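Local structure of uncharacterized ABC transporter solute-binding protein yclQ (Bacillus subtilis subsp. subtilis str. 168, 3GFV) at residues A154-D157 against H158-D162; S185-P189 against K190-G194; N259-N263 against G264-Y268; K289-K292 against D293-K297. The protein binds iron-free and ferric petrobactin and its precursor 3,4-dihydroxybenzoic acid, as the solute-binding component of the YclNOPQ ABC transporter for ferric-petrobactin uptake. All coordinates share one frame; numbering follows the deposited sequence. Where two conformers were deposited one is given.

Contact 1 (A154-D157 against H158-D162); sequences ANID and HSIAD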
# COMPACT_ATOMS: atom_id res chain seq x y z
N ALA A 154 16.02 -5.51 -6.31
CA ALA A 154 16.35 -6.73 -7.03
C ALA A 154 15.71 -7.97 -6.40
O ALA A 154 15.16 -8.82 -7.12
CB ALA A 154 17.89 -6.91 -7.18
N ASN A 155 15.77 -8.08 -5.08
CA ASN A 155 15.15 -9.20 -4.39
C ASN A 155 13.65 -9.21 -4.58
O ASN A 155 13.04 -10.26 -4.77
CB ASN A 155 15.43 -9.17 -2.89
CG ASN A 155 16.88 -9.40 -2.57
OD1 ASN A 155 17.62 -10.01 -3.35
ND2 ASN A 155 17.31 -8.91 -1.41
N ILE A 156 13.04 -8.03 -4.51
CA ILE A 156 11.61 -7.91 -4.75
C ILE A 156 11.25 -8.33 -6.19
O ILE A 156 10.27 -9.07 -6.41
CB ILE A 156 11.14 -6.50 -4.40
CG1 ILE A 156 11.08 -6.38 -2.88
CG2 ILE A 156 9.77 -6.20 -5.03
CD1 ILE A 156 10.86 -4.95 -2.37
N ASP A 157 12.06 -7.92 -7.17
CA ASP A 157 11.80 -8.33 -8.56
C ASP A 157 11.83 -9.85 -8.69
O ASP A 157 11.03 -10.44 -9.42
CB ASP A 157 12.80 -7.70 -9.52
CG ASP A 157 12.45 -6.26 -9.87
OD1 ASP A 157 11.32 -5.81 -9.56
OD2 ASP A 157 13.30 -5.59 -10.48
N HIS A 158 12.76 -10.48 -7.98
CA HIS A 158 12.90 -11.94 -7.99
C HIS A 158 11.67 -12.60 -7.37
O HIS A 158 11.19 -13.62 -7.87
CB HIS A 158 14.16 -12.36 -7.23
CG HIS A 158 14.33 -13.84 -7.10
ND1 HIS A 158 15.19 -14.57 -7.90
CD2 HIS A 158 13.76 -14.74 -6.25
CE1 HIS A 158 15.14 -15.84 -7.56
NE2 HIS A 158 14.28 -15.97 -6.56
N SER A 159 11.20 -12.03 -6.26
CA SER A 159 10.00 -12.54 -5.57
C SER A 159 8.78 -12.34 -6.43
O SER A 159 7.90 -13.21 -6.50
CB SER A 159 9.79 -11.83 -4.23
OG SER A 159 10.86 -12.12 -3.34
N ILE A 160 8.72 -11.20 -7.11
CA ILE A 160 7.59 -10.93 -8.03
C ILE A 160 7.58 -11.93 -9.20
O ILE A 160 6.52 -12.46 -9.57
CB ILE A 160 7.64 -9.48 -8.55
CG1 ILE A 160 7.20 -8.51 -7.45
CG2 ILE A 160 6.73 -9.29 -9.76
CD1 ILE A 160 7.41 -7.06 -7.82
N ALA A 161 8.75 -12.18 -9.78
CA ALA A 161 8.83 -13.18 -10.86
C ALA A 161 8.34 -14.54 -10.39
O ALA A 161 7.63 -15.26 -11.13
CB ALA A 161 10.23 -13.29 -11.42
N ASP A 162 8.71 -14.91 -9.17
CA ASP A 162 8.31 -16.19 -8.59
C ASP A 162 6.78 -16.30 -8.37
O ASP A 162 6.19 -17.35 -8.66
CB ASP A 162 9.07 -16.42 -7.28
CG ASP A 162 8.59 -17.66 -6.53
OD1 ASP A 162 8.85 -18.79 -6.99
OD2 ASP A 162 7.95 -17.49 -5.46
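In the conformer given, the His158 imidazole stands obliquely to the carbonyl oxygen of Asn155, which lies nearer to the root of the side chain than to the ring, 3.4 Å from His158 CB. In this copy the ring leads away from 154-157 because CG is anti to the backbone N (chi1 176°). The other flat group, the Asp157 carboxylate, is held from outside the segments: OD2 forms a salt bridge with Lys133 of helix 128-142. Its OD1 stays 4.5 Å from Ile160 CD1. Four consecutive i to i+4 backbone bonds join the two segments. The shortest runs 2.7 Å from Ile160 N to Ile156 O and is nearly straight at the oxygen. These residues form part of the long helix 146-170, which connects the N-terminal and C-terminal lobes. A single long helix linking the lobes is characteristic of the Fe/B12 periplasmic-binding fold. One turn apart on this helix, Ile156 and Ile160 meet through single methyls, CG2 of the first and CD1 of the second, 3.8 Å apart. The two side chains cross at a slant. Ile160 CG1 also rests 3.3 Å from the Ile156 O atom, beside the backbone bond. Ile156 reaches Leu281, Met284 and Thr285 of helix 281-296, and Phe132 of helix 128-142. Ile160 touches Ile288 and Met129 of the same two helices.

Contact 2 (S185-P189 against K190-G194); sequences SAFGP and KSRYG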
# COMPACT_ATOMS: atom_id res chain seq x y z
N SER A 185 -16.91 -3.82 -2.84
CA SER A 185 -16.48 -3.18 -4.06
C SER A 185 -15.37 -4.01 -4.70
O SER A 185 -14.62 -4.68 -4.01
CB SER A 185 -16.03 -1.75 -3.80
OG SER A 185 -15.06 -1.73 -2.78
N ALA A 186 -15.29 -3.95 -6.03
CA ALA A 186 -14.36 -4.78 -6.80
C ALA A 186 -13.24 -3.95 -7.37
O ALA A 186 -13.43 -2.79 -7.72
CB ALA A 186 -15.12 -5.50 -7.95
N PHE A 187 -12.07 -4.59 -7.49
CA PHE A 187 -10.86 -3.95 -7.94
C PHE A 187 -10.21 -4.82 -9.01
O PHE A 187 -9.96 -6.01 -8.78
CB PHE A 187 -9.92 -3.80 -6.75
CG PHE A 187 -10.38 -2.80 -5.75
CD1 PHE A 187 -9.96 -1.48 -5.83
CD2 PHE A 187 -11.24 -3.18 -4.71
CE1 PHE A 187 -10.39 -0.54 -4.90
CE2 PHE A 187 -11.67 -2.25 -3.77
CZ PHE A 187 -11.24 -0.93 -3.86
N GLY A 188 -9.95 -4.22 -10.16
CA GLY A 188 -9.31 -4.93 -11.24
C GLY A 188 -8.00 -4.27 -11.62
O GLY A 188 -7.44 -3.47 -10.84
N PRO A 189 -7.49 -4.59 -12.81
CA PRO A 189 -6.23 -4.00 -13.27
C PRO A 189 -6.22 -2.48 -13.15
O PRO A 189 -7.22 -1.83 -13.43
CB PRO A 189 -6.17 -4.44 -14.74
CG PRO A 189 -6.93 -5.73 -14.78
CD PRO A 189 -8.10 -5.48 -13.82
N LYS A 190 -5.08 -1.93 -12.72
CA LYS A 190 -4.84 -0.49 -12.66
C LYS A 190 -5.58 0.20 -11.52
O LYS A 190 -5.43 1.40 -11.31
CB LYS A 190 -5.19 0.18 -13.99
CG LYS A 190 -4.57 -0.48 -15.21
CD LYS A 190 -3.14 -0.07 -15.42
CE LYS A 190 -2.56 -0.68 -16.70
NZ LYS A 190 -2.31 -2.15 -16.58
N SER A 191 -6.37 -0.56 -10.76
CA SER A 191 -7.06 0.00 -9.61
C SER A 191 -6.13 0.05 -8.39
O SER A 191 -4.96 -0.36 -8.45
CB SER A 191 -8.33 -0.81 -9.26
OG SER A 191 -7.97 -2.03 -8.63
N ARG A 192 -6.68 0.54 -7.29
CA ARG A 192 -5.92 0.61 -6.06
C ARG A 192 -5.25 -0.72 -5.71
O ARG A 192 -4.12 -0.75 -5.24
CB ARG A 192 -6.87 1.02 -4.94
CG ARG A 192 -6.21 1.10 -3.59
CD ARG A 192 -7.26 1.53 -2.59
NE ARG A 192 -6.67 2.01 -1.36
CZ ARG A 192 -7.35 2.62 -0.40
NH1 ARG A 192 -8.66 2.82 -0.55
NH2 ARG A 192 -6.74 3.02 0.69
N TYR A 193 -5.93 -1.83 -5.96
CA TYR A 193 -5.35 -3.14 -5.64
C TYR A 193 -5.07 -3.96 -6.90
O TYR A 193 -4.89 -5.19 -6.84
CB TYR A 193 -6.25 -3.93 -4.67
CG TYR A 193 -6.57 -3.16 -3.40
CD1 TYR A 193 -5.57 -2.76 -2.53
CD2 TYR A 193 -7.88 -2.81 -3.09
CE1 TYR A 193 -5.87 -2.04 -1.38
CE2 TYR A 193 -8.18 -2.10 -1.95
CZ TYR A 193 -7.17 -1.72 -1.09
OH TYR A 193 -7.46 -1.01 0.05
N GLY A 194 -5.02 -3.26 -8.02
CA GLY A 194 -4.68 -3.86 -9.29
C GLY A 194 -3.37 -4.62 -9.33
O GLY A 194 -3.19 -5.47 -10.20
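Phe187 lies with one ring face under the edge of Tyr193. Tyr193 CD2 sits 3.5 Å above the Phe187 ring plane, over its centre. The planes are 67° apart and the centroids 4.7 Å apart, so the pair is T-shaped (edge-to-face). At the rim of Phe187, in its plane, sits Ser191 OG, which is 3.2 Å from Phe187 CB. This hydroxyl donates a 2.7 Å bond to Gly188 O, in the carbonyl plane and on a lone pair. Ser191 N gives the same oxygen a second bond of 3.1 Å, tilted from that plane. Two donors from one residue thus grip Gly188 O. The hydroxyl is turned to it by a chi1 of 75°, which sets OG between the backbone N and the carbonyl carbon. The backbone makes a type II turn from Gly188 to Ser191, then a type I turn from Ser191 to Gly194. Together they lead strand 183-187 of the C-terminal lobe's mixed sheet into helix 195-198. Gly194 CA lies 3.2 Å from Gly188 O, so the second turn packs close against the first. Arg192 extends along the Tyr193 ring, its CG 3.8 Å above the centre of one face. Arg192 NH1 forms a salt bridge with a phosphate ion, probably from the crystallisation liquor, and also bonds Thr213 O. Arg104 of the other lobe lies near the Arg192 guanidinium, consistent with a place at the interlobe cleft.

Contact 3 (N259-N263 against G264-Y268); sequences NAVKN and GHVIY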
# COMPACT_ATOMS: atom_id res chain seq x y z
N ASN A 259 -16.35 -21.04 -7.01
CA ASN A 259 -15.10 -21.81 -6.95
C ASN A 259 -14.23 -21.44 -5.74
O ASN A 259 -13.89 -22.30 -4.93
CB ASN A 259 -14.33 -21.64 -8.26
CG ASN A 259 -14.94 -22.44 -9.40
OD1 ASN A 259 -15.96 -23.12 -9.22
ND2 ASN A 259 -14.35 -22.34 -10.57
N ALA A 260 -13.90 -20.16 -5.61
CA ALA A 260 -13.02 -19.73 -4.53
C ALA A 260 -13.55 -20.13 -3.15
O ALA A 260 -12.79 -20.48 -2.25
CB ALA A 260 -12.80 -18.22 -4.58
N VAL A 261 -14.87 -20.07 -2.99
CA VAL A 261 -15.47 -20.41 -1.71
C VAL A 261 -15.47 -21.93 -1.46
O VAL A 261 -14.96 -22.39 -0.44
CB VAL A 261 -16.88 -19.82 -1.56
CG1 VAL A 261 -17.53 -20.25 -0.25
CG2 VAL A 261 -16.82 -18.32 -1.63
N LYS A 262 -16.02 -22.70 -2.38
CA LYS A 262 -16.14 -24.13 -2.11
C LYS A 262 -14.80 -24.85 -2.11
O LYS A 262 -14.65 -25.86 -1.43
CB LYS A 262 -17.13 -24.81 -3.05
CG LYS A 262 -16.80 -24.69 -4.49
CD LYS A 262 -17.96 -25.30 -5.29
CE LYS A 262 -17.55 -25.61 -6.70
NZ LYS A 262 -18.39 -26.74 -7.22
N ASN A 263 -13.81 -24.32 -2.82
CA ASN A 263 -12.50 -24.93 -2.91
C ASN A 263 -11.52 -24.42 -1.84
O ASN A 263 -10.38 -24.86 -1.79
CB ASN A 263 -11.91 -24.72 -4.31
CG ASN A 263 -12.74 -25.40 -5.40
OD1 ASN A 263 -13.41 -26.40 -5.14
ND2 ASN A 263 -12.68 -24.87 -6.61
N GLY A 264 -11.98 -23.50 -0.99
CA GLY A 264 -11.14 -22.95 0.07
C GLY A 264 -10.02 -22.06 -0.44
O GLY A 264 -8.87 -22.13 0.04
N HIS A 265 -10.33 -21.23 -1.43
CA HIS A 265 -9.36 -20.27 -1.96
C HIS A 265 -9.82 -18.84 -1.77
O HIS A 265 -9.72 -18.02 -2.69
CB HIS A 265 -9.05 -20.56 -3.43
CG HIS A 265 -8.37 -21.88 -3.64
ND1 HIS A 265 -7.28 -22.26 -2.90
CD2 HIS A 265 -8.64 -22.90 -4.48
CE1 HIS A 265 -6.89 -23.47 -3.28
NE2 HIS A 265 -7.69 -23.87 -4.25
N VAL A 266 -10.37 -18.56 -0.60
CA VAL A 266 -10.55 -17.18 -0.17
C VAL A 266 -9.28 -16.79 0.56
O VAL A 266 -8.82 -17.50 1.46
CB VAL A 266 -11.80 -16.99 0.73
CG1 VAL A 266 -11.97 -15.51 1.08
CG2 VAL A 266 -13.04 -17.49 0.00
N ILE A 267 -8.69 -15.69 0.12
CA ILE A 267 -7.43 -15.21 0.71
C ILE A 267 -7.72 -13.93 1.47
O ILE A 267 -8.09 -12.91 0.87
CB ILE A 267 -6.41 -15.02 -0.40
CG1 ILE A 267 -6.17 -16.38 -1.09
CG2 ILE A 267 -5.10 -14.36 0.12
CD1 ILE A 267 -5.46 -16.30 -2.43
N TYR A 268 -7.60 -14.01 2.79
CA TYR A 268 -7.89 -12.86 3.65
C TYR A 268 -6.60 -12.06 3.82
O TYR A 268 -5.70 -12.45 4.57
CB TYR A 268 -8.42 -13.32 5.00
CG TYR A 268 -9.69 -14.11 4.87
CD1 TYR A 268 -10.92 -13.48 4.82
CD2 TYR A 268 -9.66 -15.50 4.73
CE1 TYR A 268 -12.10 -14.21 4.68
CE2 TYR A 268 -10.82 -16.22 4.59
CZ TYR A 268 -12.04 -15.57 4.57
OH TYR A 268 -13.20 -16.30 4.43
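His265 N gives a 2.7 Å hydrogen bond to Ala260 O, arriving in the carbonyl plane with an N-H...O angle of 151°. A second bond runs 3.2 Å from Gly264 N to Val261 O. It is a different kind of approach: the donor stands above the carbonyl plane, 67° out of it, and misses the lone pairs. The two bonds reach back into the last turn of helix 259-262, and Gly264 has a positive phi of 70°. This is a Schellman motif. It ends the helix and sends the chain into strand 266-268, which pairs parallel with strand 230-235. Around the bonds, Ala260 CB rests 3.6 Å from His265 O. The His265 imidazole folds back beside the turn. Its CD2 touches Asn263 CB at 3.7 Å, and the carbonyl oxygen of Asn263 stands over the centre of one ring face. The same imidazole stacks with Tyr230. Farther out, Val261 and Val266 run alongside each other in the same direction, with their CG2 methyls 4.2 Å apart. Val266 also packs on Val233 of the neighbouring strand and on Val250 of helix 246-250. Gly264 O accepts from Lys297 NZ. The helix end itself is closed by the two main-chain donors, Gly264 N and His265 N. Asn263 O, buried and without a hydrogen-bonding partner in the model, meets the imidazole face instead, so its polar character is probably only partly compensated.

Contact 4 (K289-K292 against D293-K297); sequences KEVK and DGLEK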
# COMPACT_ATOMS: atom_id res chain seq x y z
N LYS A 289 4.21 -12.13 -0.35
CA LYS A 289 4.15 -13.40 0.38
C LYS A 289 2.71 -13.82 0.70
O LYS A 289 2.38 -15.01 0.63
CB LYS A 289 4.97 -13.32 1.67
CG LYS A 289 4.83 -14.56 2.55
CD LYS A 289 5.54 -14.40 3.90
CE LYS A 289 5.13 -15.50 4.88
NZ LYS A 289 5.30 -16.86 4.30
N GLU A 290 1.86 -12.86 1.05
CA GLU A 290 0.46 -13.20 1.28
C GLU A 290 -0.19 -13.79 0.03
O GLU A 290 -0.95 -14.76 0.12
CB GLU A 290 -0.36 -11.98 1.71
CG GLU A 290 0.04 -11.38 3.05
CD GLU A 290 -0.82 -10.17 3.37
OE1 GLU A 290 -1.97 -10.37 3.76
OE2 GLU A 290 -0.37 -9.03 3.21
N VAL A 291 0.08 -13.18 -1.13
CA VAL A 291 -0.51 -13.65 -2.38
C VAL A 291 0.05 -15.03 -2.76
O VAL A 291 -0.71 -15.96 -3.11
CB VAL A 291 -0.35 -12.60 -3.52
CG1 VAL A 291 -0.84 -13.14 -4.86
CG2 VAL A 291 -1.14 -11.33 -3.18
N LYS A 292 1.37 -15.16 -2.65
CA LYS A 292 2.06 -16.42 -2.99
C LYS A 292 1.54 -17.54 -2.10
O LYS A 292 1.20 -18.62 -2.58
CB LYS A 292 3.57 -16.25 -2.79
CG LYS A 292 4.41 -17.53 -3.00
CD LYS A 292 5.87 -17.29 -2.58
CE LYS A 292 6.64 -18.58 -2.32
NZ LYS A 292 6.75 -19.39 -3.57
N ASP A 293 1.46 -17.27 -0.80
CA ASP A 293 0.90 -18.25 0.15
C ASP A 293 -0.53 -18.66 -0.20
O ASP A 293 -0.87 -19.83 -0.15
CB ASP A 293 0.94 -17.71 1.58
CG ASP A 293 2.32 -17.77 2.18
OD1 ASP A 293 3.25 -18.31 1.52
OD2 ASP A 293 2.49 -17.28 3.32
N GLY A 294 -1.35 -17.67 -0.55
CA GLY A 294 -2.70 -17.93 -0.99
C GLY A 294 -2.70 -18.83 -2.21
O GLY A 294 -3.48 -19.81 -2.27
N LEU A 295 -1.83 -18.53 -3.18
CA LEU A 295 -1.85 -19.26 -4.46
C LEU A 295 -1.27 -20.66 -4.33
O LEU A 295 -1.50 -21.52 -5.19
CB LEU A 295 -1.09 -18.50 -5.56
CG LEU A 295 -1.69 -17.14 -5.94
CD1 LEU A 295 -0.78 -16.47 -6.96
CD2 LEU A 295 -3.11 -17.30 -6.49
N GLU A 296 -0.52 -20.88 -3.26
CA GLU A 296 0.15 -22.16 -3.07
C GLU A 296 -0.62 -23.11 -2.17
O GLU A 296 -0.25 -24.27 -2.02
CB GLU A 296 1.57 -21.93 -2.55
CG GLU A 296 2.46 -21.35 -3.62
CD GLU A 296 3.89 -21.17 -3.18
OE1 GLU A 296 4.14 -21.18 -1.96
OE2 GLU A 296 4.76 -21.01 -4.06
N LYS A 297 -1.72 -22.64 -1.58
CA LYS A 297 -2.51 -23.48 -0.69
C LYS A 297 -3.19 -24.59 -1.46
O LYS A 297 -3.66 -24.37 -2.57
CB LYS A 297 -3.58 -22.66 0.04
CG LYS A 297 -3.28 -22.39 1.49
CD LYS A 297 -4.54 -22.52 2.33
CE LYS A 297 -5.77 -22.07 1.55
NZ LYS A 297 -6.93 -21.77 2.44
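Lys289 and Asp293 slant across each other one helical turn apart, and Lys292 and Glu296 repeat the pattern. Both lysines leave the helix with CG anti to the backbone N and run extended until chi4. There each bends (53° in Lys289, 63° in Lys292) and brings the ammonium back to an acid. Lys289 NZ forms a salt bridge with Asp293 OD2 at 3.0 Å, and OD2 receives it on its syn lone pair. Lys292 NZ is closer to Glu296 OE2, at 2.6 Å. It also comes from the syn side, but 31° out of the carboxylate plane. In the Asp162 conformer given, the Lys292 ammonium also bridges Asp162 of helix 146-170, and its positive charge is then probably well stabilised. On a different side of the helix, Val291 and Leu295 lie alongside one another, CG1 to CD1 at 3.9 Å. Val291 packs on Phe200 and Phe232, while Leu295 reaches Ala167 and Leu170. The backbone bonds start firmly, with Asp293 N to Lys289 O at 2.8 Å. The one from Glu296 N to Lys292 O is weak, as the helix nears its end. These are i to i+4 salt bridges on an amphipathic helix. Helix 281-296, the last helix of the chain, packs on strand 230-235 and on helix 146-170, which links the lobes in this binding-protein fold.

In the fold
The four contacts follow one another along the chain. None nests in or crosses another, and each joins directly consecutive residues, so none closes a long loop. Contact 1 lies on helix 146-170, which joins the lobes. Contact 2 is the turn leaving strand 183-187 of the C-terminal lobe. Contact 3 passes from helix 259-262 into strand 266-268, and both contacts 2 and 3 reach the same mixed sheet. Contact 4 ends helix 281-296. It touches contacts 1 and 3 in space: a salt bridge from Asp162, in the conformer given, joins it to contact 1, while Ile267 packs on Gly294 from contact 3. Contact 2 touches none of the others.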